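Local atomic coordinates of malonyl-CoA decarboxylase (Rhodopseudomonas palustris, PDB entry 4KSA), a protein that probably catalyses the decarboxylation of malonyl-CoA to acetyl-CoA and carbon dioxide. Residues Ala312-Arg317 and Ala362-Gln367; Phe283-Val288 and Leu384-Arg389. One frame throughout, in Å; residues are numbered along the deposited sequence.

Both contacts lie in the C-terminal domain, whose family belongs to the acetyltransferase clan. Contact 2 is nearer the centre of the chain, where the start of helix 284-295 meets the end of helix 378-385 beside the mixed sheet. Contact 1 is farther out, between helices 311-320 and 347-367. Their centres are 23 Å apart. Their nearest atoms are about 6 Å apart and do not touch. Both segments of contact 1 fall between the two segments of contact 2 along the chain, and helix 378-385 is the next helix after 347-367. Together they tie the helices of one domain to each other. Both lie away from the magnesium-binding residue His162.

Contact 1 (Ala312-Arg317 and Ala362-Gln367); sequences AKWLKR and AAYFLQ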
ATOM      1  N   ALA A 312      20.790 -43.476   1.971  1.00 54.43           N
ATOM      2  CA  ALA A 312      21.716 -44.348   1.262  1.00 56.45           C
ATOM      3  C   ALA A 312      23.082 -44.357   1.944  1.00 57.96           C
ATOM      4  O   ALA A 312      23.660 -45.420   2.208  1.00 58.04           O
ATOM      5  CB  ALA A 312      21.860 -43.891  -0.180  1.00 56.27           C
ATOM      6  N   LYS A 313      23.592 -43.165   2.232  1.00 59.37           N
ATOM      7  CA  LYS A 313      24.891 -43.038   2.871  1.00 60.34           C
ATOM      8  C   LYS A 313      24.892 -43.773   4.201  1.00 58.83           C
ATOM      9  O   LYS A 313      25.840 -44.489   4.533  1.00 58.93           O
ATOM     10  CB  LYS A 313      25.236 -41.559   3.096  1.00 63.78           C
ATOM     11  CG  LYS A 313      25.070 -40.660   1.862  1.00 68.34           C
ATOM     12  CD  LYS A 313      25.903 -39.375   2.002  1.00 70.91           C
ATOM     13  CE  LYS A 313      25.587 -38.327   0.922  1.00 71.82           C
ATOM     14  NZ  LYS A 313      24.363 -37.506   1.232  1.00 72.49           N
ATOM     15  N   TRP A 314      23.821 -43.596   4.961  1.00 57.29           N
ATOM     16  CA  TRP A 314      23.704 -44.237   6.259  1.00 56.93           C
ATOM     17  C   TRP A 314      23.678 -45.754   6.141  1.00 58.48           C
ATOM     18  O   TRP A 314      24.358 -46.440   6.896  1.00 57.52           O
ATOM     19  CB  TRP A 314      22.434 -43.774   6.965  1.00 54.67           C
ATOM     20  CG  TRP A 314      22.197 -44.462   8.272  1.00 52.99           C
ATOM     21  CD1 TRP A 314      22.783 -44.176   9.465  1.00 52.54           C
ATOM     22  CD2 TRP A 314      21.303 -45.558   8.515  1.00 53.35           C
ATOM     23  NE1 TRP A 314      22.317 -45.026  10.442  1.00 51.09           N
ATOM     24  CE2 TRP A 314      21.411 -45.888   9.886  1.00 51.75           C
ATOM     25  CE3 TRP A 314      20.436 -46.307   7.702  1.00 52.97           C
ATOM     26  CZ2 TRP A 314      20.667 -46.917  10.471  1.00 51.58           C
ATOM     27  CZ3 TRP A 314      19.697 -47.332   8.284  1.00 53.69           C
ATOM     28  CH2 TRP A 314      19.826 -47.632   9.658  1.00 52.65           C
ATOM     29  N   LEU A 315      22.880 -46.264   5.199  1.00 60.97           N
ATOM     30  CA  LEU A 315      22.738 -47.707   4.973  1.00 62.33           C
ATOM     31  C   LEU A 315      24.073 -48.338   4.630  1.00 63.28           C
ATOM     32  O   LEU A 315      24.367 -49.449   5.058  1.00 62.77           O
ATOM     33  CB  LEU A 315      21.744 -47.979   3.840  1.00 61.81           C
ATOM     34  CG  LEU A 315      21.369 -49.448   3.600  1.00 61.79           C
ATOM     35  CD1 LEU A 315      20.773 -50.027   4.874  1.00 59.96           C
ATOM     36  CD2 LEU A 315      20.372 -49.556   2.443  1.00 59.18           C
ATOM     37  N   LYS A 316      24.860 -47.614   3.838  1.00 65.66           N
ATOM     38  CA  LYS A 316      26.199 -48.031   3.423  1.00 66.70           C
ATOM     39  C   LYS A 316      27.025 -48.269   4.676  1.00 67.48           C
ATOM     40  O   LYS A 316      27.585 -49.337   4.878  1.00 68.88           O
ATOM     41  CB  LYS A 316      26.839 -46.915   2.593  1.00 67.21           C
ATOM     42  CG  LYS A 316      28.349 -46.968   2.480  1.00 69.07           C
ATOM     43  CD  LYS A 316      28.813 -48.074   1.547  1.00 71.21           C
ATOM     44  CE  LYS A 316      30.317 -47.970   1.293  1.00 72.00           C
ATOM     45  NZ  LYS A 316      30.898 -49.196   0.656  1.00 72.13           N
ATOM     46  N   ARG A 317      27.086 -47.248   5.517  1.00 68.10           N
ATOM     47  CA  ARG A 317      27.826 -47.307   6.764  1.00 68.12           C
ATOM     48  C   ARG A 317      27.360 -48.473   7.639  1.00 66.64           C
ATOM     49  O   ARG A 317      28.155 -49.094   8.337  1.00 66.29           O
ATOM     50  CB  ARG A 317      27.631 -45.986   7.511  1.00 69.57           C
ATOM     51  CG  ARG A 317      28.423 -45.827   8.797  1.00 73.03           C
ATOM     52  CD  ARG A 317      28.003 -44.530   9.480  1.00 76.68           C
ATOM     53  NE  ARG A 317      27.780 -43.467   8.495  1.00 78.41           N
ATOM     54  CZ  ARG A 317      26.782 -42.584   8.558  1.00 78.94           C
ATOM     55  NH1 ARG A 317      25.914 -42.629   9.567  1.00 76.82           N
ATOM     56  NH2 ARG A 317      26.632 -41.677   7.595  1.00 78.58           N
ATOM     57  N   ALA A 362      13.037 -47.098   9.237  1.00 53.23           N
ATOM     58  CA  ALA A 362      12.428 -46.737  10.512  1.00 52.24           C
ATOM     59  C   ALA A 362      13.463 -46.523  11.624  1.00 51.40           C
ATOM     60  O   ALA A 362      13.353 -45.586  12.410  1.00 50.39           O
ATOM     61  CB  ALA A 362      11.428 -47.800  10.924  1.00 52.39           C
ATOM     62  N   ALA A 363      14.467 -47.388  11.703  1.00 51.42           N
ATOM     63  CA  ALA A 363      15.485 -47.228  12.733  1.00 51.96           C
ATOM     64  C   ALA A 363      16.278 -45.974  12.381  1.00 52.85           C
ATOM     65  O   ALA A 363      16.695 -45.224  13.262  1.00 53.33           O
ATOM     66  CB  ALA A 363      16.401 -48.438  12.776  1.00 50.98           C
ATOM     67  N   TYR A 364      16.481 -45.756  11.085  1.00 51.98           N
ATOM     68  CA  TYR A 364      17.191 -44.573  10.614  1.00 51.51           C
ATOM     69  C   TYR A 364      16.468 -43.336  11.174  1.00 50.27           C
ATOM     70  O   TYR A 364      16.999 -42.587  11.994  1.00 49.44           O
ATOM     71  CB  TYR A 364      17.172 -44.549   9.083  1.00 51.29           C
ATOM     72  CG  TYR A 364      17.705 -43.282   8.468  1.00 52.20           C
ATOM     73  CD1 TYR A 364      19.004 -42.857   8.720  1.00 52.85           C
ATOM     74  CD2 TYR A 364      16.917 -42.520   7.608  1.00 53.52           C
ATOM     75  CE1 TYR A 364      19.516 -41.702   8.129  1.00 52.49           C
ATOM     76  CE2 TYR A 364      17.419 -41.360   7.007  1.00 53.39           C
ATOM     77  CZ  TYR A 364      18.721 -40.961   7.272  1.00 52.16           C
ATOM     78  OH  TYR A 364      19.234 -39.841   6.663  1.00 51.21           O
ATOM     79  N   PHE A 365      15.235 -43.152  10.735  1.00 47.85           N
ATOM     80  CA  PHE A 365      14.429 -42.037  11.169  1.00 48.30           C
ATOM     81  C   PHE A 365      14.222 -41.947  12.666  1.00 49.97           C
ATOM     82  O   PHE A 365      14.415 -40.884  13.253  1.00 52.02           O
ATOM     83  CB  PHE A 365      13.073 -42.095  10.479  1.00 47.55           C
ATOM     84  CG  PHE A 365      13.108 -41.666   9.049  1.00 46.80           C
ATOM     85  CD1 PHE A 365      12.466 -42.414   8.071  1.00 46.71           C
ATOM     86  CD2 PHE A 365      13.732 -40.477   8.683  1.00 46.24           C
ATOM     87  CE1 PHE A 365      12.439 -41.981   6.750  1.00 47.13           C
ATOM     88  CE2 PHE A 365      13.710 -40.035   7.368  1.00 45.34           C
ATOM     89  CZ  PHE A 365      13.062 -40.786   6.398  1.00 46.40           C
ATOM     90  N   LEU A 366      13.830 -43.047  13.296  1.00 51.05           N
ATOM     91  CA  LEU A 366      13.567 -43.012  14.728  1.00 53.31           C
ATOM     92  C   LEU A 366      14.743 -43.205  15.668  1.00 55.71           C
ATOM     93  O   LEU A 366      14.676 -42.781  16.824  1.00 57.29           O
ATOM     94  CB  LEU A 366      12.477 -44.020  15.086  1.00 51.86           C
ATOM     95  CG  LEU A 366      11.035 -43.590  14.823  1.00 50.92           C
ATOM     96  CD1 LEU A 366      10.882 -43.072  13.425  1.00 53.07           C
ATOM     97  CD2 LEU A 366      10.123 -44.771  15.031  1.00 53.77           C
ATOM     98  N   GLN A 367      15.822 -43.819  15.193  1.00 57.71           N
ATOM     99  CA  GLN A 367      16.975 -44.074  16.057  1.00 60.07           C
ATOM    100  C   GLN A 367      18.275 -43.366  15.682  1.00 61.21           C
ATOM    101  O   GLN A 367      19.039 -42.977  16.558  1.00 61.15           O
ATOM    102  CB  GLN A 367      17.225 -45.584  16.144  1.00 61.47           C
ATOM    103  CG  GLN A 367      16.186 -46.361  16.953  1.00 64.64           C
ATOM    104  CD  GLN A 367      16.179 -47.854  16.628  1.00 68.40           C
ATOM    105  OE1 GLN A 367      17.235 -48.493  16.528  1.00 69.76           O
ATOM    106  NE2 GLN A 367      14.982 -48.418  16.470  1.00 68.03           N
TER
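Trp314 and Tyr364 make this contact alone, an oblique aromatic pair between helices 311-320 and 347-367 of the acetyltransferase-like C-terminal domain. Tyr364 lies across one face of the indole. Its CD1 sits above the CG-CD2 edge of the indole, offset toward the rim, 3.6 Å from Trp314 CD2. The five-membered ring of Trp314 and the Tyr364 ring are tilted by 41°, so the pair is neither a parallel stack nor a T-shape. The methylene of Tyr364 adds a CH-pi contact: CB stands over the six-membered ring of Trp314, 4.0 Å from its centroid and 15° off the normal.

The two side chains run antiparallel alongside one another. The indole reaches toward the tyrosine backbone, while the tyrosine ring runs back to the base of the tryptophan. Trp314 has CG anti to the backbone N (chi1 176°), which sends the indole across the gap between the helices.

Further out, Leu376 touches Trp314, and the ring of Phe311 also meets that of Tyr364. The Tyr364 hydroxyl has a weak hydrogen bond to Asp377 OD1. Both Leu376 and Asp377 lie between helices 347-367 and 378-385, so the pair also borders that connection. At the far end of the overlap, Tyr364 CE1 rests 3.8 Å from Trp314 CB.

Contact 2 (Phe283-Val288 and Leu384-Arg389); sequences FLIKQV and LGNGAR
The carboxamide of Asn386 presents one face to Ile285, whose CG1 lies over it, 3.8 Å from Asn386 CG. The arrangement joins two helix ends in an acetyltransferase-like domain: the N-terminus of helix 284-295 and the C-terminus of helix 378-385. Gly387, with its positive phi of 73°, fits the C' position of a Schellman motif closing helix 378-385. At the oxygen end of the amide, OD1 meets two backbone NH groups. At the other end, ND2 donates to Phe382 O in the preceding helix. The second flat group, Phe283, approaches the Asn386-Gly387 turn and meets His425 edge-to-face.

Phe283 holds the N-cap position, and its side chain has no polar atom to offer the first turn. Asn386 serves these amides from across the chain. Its OD1 takes a nearly straight hydrogen bond from Ile285 N (3.0 Å, 163°) and a weak, bent one from Leu284 N (2.9 Å). Ile285 N stands above the carbonyl plane, on the same side as Ile285 CG1. The positive end of the helix dipole probably favours the oxygen here. With an alanine in place of Asn386, the Leu284 and Ile285 amides would probably be left without this acceptor and Phe382 O without this side-chain donor.

Ile285 has CG1 anti to its carbonyl carbon (chi1 -58°), which lays that branch over the amide. Tyr416 touches both Ile285 and Asn386, and Phe265 and Ile268 also touch Ile285, so the contact is built against the sheet. The first turn of helix 284-295 is also tied within itself: Gln287 NE2 donates to Phe283 O at 3.3 Å, from above the carbonyl plane.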
ATOM      1  N   PHE A 283       8.420 -22.446  12.660  1.00 43.33           N
ATOM      2  CA  PHE A 283       7.036 -22.455  12.228  1.00 41.16           C
ATOM      3  C   PHE A 283       6.810 -21.853  10.858  1.00 41.33           C
ATOM      4  O   PHE A 283       5.900 -21.055  10.646  1.00 41.93           O
ATOM      5  CB  PHE A 283       6.199 -21.779  13.298  1.00 35.03           C
ATOM      6  CG  PHE A 283       6.324 -22.443  14.625  1.00 32.66           C
ATOM      7  CD1 PHE A 283       5.685 -23.655  14.865  1.00 34.64           C
ATOM      8  CD2 PHE A 283       7.134 -21.910  15.611  1.00 32.16           C
ATOM      9  CE1 PHE A 283       5.855 -24.331  16.076  1.00 35.92           C
ATOM     10  CE2 PHE A 283       7.314 -22.575  16.834  1.00 34.57           C
ATOM     11  CZ  PHE A 283       6.675 -23.788  17.068  1.00 35.02           C
ATOM     12  N   LEU A 284       7.645 -22.273   9.919  1.00 41.23           N
ATOM     13  CA  LEU A 284       7.543 -21.796   8.557  1.00 41.45           C
ATOM     14  C   LEU A 284       6.395 -22.466   7.840  1.00 40.76           C
ATOM     15  O   LEU A 284       5.528 -21.796   7.295  1.00 43.45           O
ATOM     16  CB  LEU A 284       8.844 -22.058   7.792  1.00 41.34           C
ATOM     17  CG  LEU A 284      10.131 -21.384   8.267  1.00 39.93           C
ATOM     18  CD1 LEU A 284      11.144 -21.595   7.167  1.00 41.38           C
ATOM     19  CD2 LEU A 284       9.938 -19.883   8.525  1.00 39.89           C
ATOM     20  N   ILE A 285       6.387 -23.792   7.832  1.00 40.44           N
ATOM     21  CA  ILE A 285       5.323 -24.522   7.156  1.00 40.16           C
ATOM     22  C   ILE A 285       3.957 -24.186   7.774  1.00 40.29           C
ATOM     23  O   ILE A 285       2.924 -24.184   7.099  1.00 36.56           O
ATOM     24  CB  ILE A 285       5.608 -26.031   7.211  1.00 39.87           C
ATOM     25  CG1 ILE A 285       6.970 -26.307   6.558  1.00 37.67           C
ATOM     26  CG2 ILE A 285       4.495 -26.812   6.496  1.00 37.77           C
ATOM     27  CD1 ILE A 285       7.000 -26.042   5.076  1.00 32.60           C
ATOM     28  N   LYS A 286       3.967 -23.873   9.059  1.00 41.26           N
ATOM     29  CA  LYS A 286       2.750 -23.497   9.751  1.00 45.41           C
ATOM     30  C   LYS A 286       2.105 -22.352   8.965  1.00 47.48           C
ATOM     31  O   LYS A 286       0.933 -22.409   8.581  1.00 49.42           O
ATOM     32  CB  LYS A 286       3.094 -23.025  11.156  1.00 45.24           C
ATOM     33  CG  LYS A 286       2.106 -23.416  12.207  1.00 48.03           C
ATOM     34  CD  LYS A 286       0.864 -22.574  12.168  1.00 48.59           C
ATOM     35  CE  LYS A 286       0.109 -22.770  13.465  1.00 51.67           C
ATOM     36  NZ  LYS A 286       1.016 -22.566  14.634  1.00 51.36           N
ATOM     37  N   GLN A 287       2.891 -21.318   8.700  1.00 47.32           N
ATOM     38  CA  GLN A 287       2.389 -20.178   7.967  1.00 47.72           C
ATOM     39  C   GLN A 287       1.878 -20.535   6.577  1.00 47.57           C
ATOM     40  O   GLN A 287       0.819 -20.070   6.169  1.00 48.26           O
ATOM     41  CB  GLN A 287       3.475 -19.122   7.884  1.00 49.69           C
ATOM     42  CG  GLN A 287       4.031 -18.761   9.242  1.00 52.14           C
ATOM     43  CD  GLN A 287       5.079 -17.686   9.148  1.00 54.68           C
ATOM     44  OE1 GLN A 287       4.785 -16.550   8.771  1.00 56.24           O
ATOM     45  NE2 GLN A 287       6.316 -18.038   9.475  1.00 55.33           N
ATOM     46  N   VAL A 288       2.622 -21.356   5.845  1.00 46.87           N
ATOM     47  CA  VAL A 288       2.198 -21.748   4.508  1.00 46.33           C
ATOM     48  C   VAL A 288       0.894 -22.534   4.563  1.00 48.48           C
ATOM     49  O   VAL A 288       0.071 -22.436   3.653  1.00 49.33           O
ATOM     50  CB  VAL A 288       3.268 -22.607   3.796  1.00 44.93           C
ATOM     51  CG1 VAL A 288       2.777 -23.042   2.418  1.00 40.72           C
ATOM     52  CG2 VAL A 288       4.559 -21.814   3.672  1.00 41.57           C
ATOM     53  N   LEU A 384      10.187 -32.259  10.993  1.00 40.29           N
ATOM     54  CA  LEU A 384       9.852 -32.605  12.369  1.00 42.92           C
ATOM     55  C   LEU A 384       9.908 -31.357  13.230  1.00 45.61           C
ATOM     56  O   LEU A 384       9.052 -31.157  14.096  1.00 48.18           O
ATOM     57  CB  LEU A 384      10.790 -33.678  12.927  1.00 42.49           C
ATOM     58  CG  LEU A 384      10.731 -35.053  12.234  1.00 43.55           C
ATOM     59  CD1 LEU A 384      11.556 -36.044  13.035  1.00 43.11           C
ATOM     60  CD2 LEU A 384       9.292 -35.533  12.088  1.00 38.52           C
ATOM     61  N   GLY A 385      10.912 -30.515  12.983  1.00 47.03           N
ATOM     62  CA  GLY A 385      11.059 -29.272  13.723  1.00 44.73           C
ATOM     63  C   GLY A 385       9.910 -28.320  13.417  1.00 44.71           C
ATOM     64  O   GLY A 385       9.524 -27.507  14.257  1.00 42.88           O
ATOM     65  N   ASN A 386       9.358 -28.414  12.214  1.00 43.67           N
ATOM     66  CA  ASN A 386       8.241 -27.562  11.861  1.00 47.57           C
ATOM     67  C   ASN A 386       6.967 -28.138  12.441  1.00 49.68           C
ATOM     68  O   ASN A 386       5.869 -27.872  11.957  1.00 51.05           O
ATOM     69  CB  ASN A 386       8.127 -27.431  10.344  1.00 48.82           C
ATOM     70  CG  ASN A 386       8.876 -26.223   9.815  1.00 49.99           C
ATOM     71  OD1 ASN A 386       8.316 -25.134   9.717  1.00 50.31           O
ATOM     72  ND2 ASN A 386      10.153 -26.405   9.496  1.00 48.51           N
ATOM     73  N   GLY A 387       7.124 -28.944  13.483  1.00 51.17           N
ATOM     74  CA  GLY A 387       5.980 -29.550  14.140  1.00 52.36           C
ATOM     75  C   GLY A 387       5.265 -30.677  13.414  1.00 52.68           C
ATOM     76  O   GLY A 387       4.173 -31.067  13.815  1.00 53.28           O
ATOM     77  N   ALA A 388       5.857 -31.210  12.351  1.00 52.68           N
ATOM     78  CA  ALA A 388       5.207 -32.292  11.630  1.00 50.87           C
ATOM     79  C   ALA A 388       5.415 -33.631  12.315  1.00 51.17           C
ATOM     80  O   ALA A 388       6.184 -33.746  13.282  1.00 47.58           O
ATOM     81  CB  ALA A 388       5.707 -32.358  10.215  1.00 50.21           C
ATOM     82  N   ARG A 389       4.703 -34.625  11.783  1.00 53.57           N
ATOM     83  CA  ARG A 389       4.697 -36.016  12.240  1.00 54.13           C
ATOM     84  C   ARG A 389       5.159 -36.899  11.087  1.00 54.19           C
ATOM     85  O   ARG A 389       4.728 -36.699   9.952  1.00 52.82           O
ATOM     86  CB  ARG A 389       3.264 -36.418  12.633  1.00 56.54           C
ATOM     87  CG  ARG A 389       3.016 -37.928  12.811  1.00 58.54           C
ATOM     88  CD  ARG A 389       1.577 -38.232  13.263  1.00 57.78           C
ATOM     89  NE  ARG A 389       0.695 -38.596  12.151  1.00 59.52           N
ATOM     90  CZ  ARG A 389      -0.626 -38.396  12.138  1.00 59.81           C
ATOM     91  NH1 ARG A 389      -1.353 -38.759  11.086  1.00 58.29           N
ATOM     92  NH2 ARG A 389      -1.223 -37.812  13.171  1.00 59.28           N
TER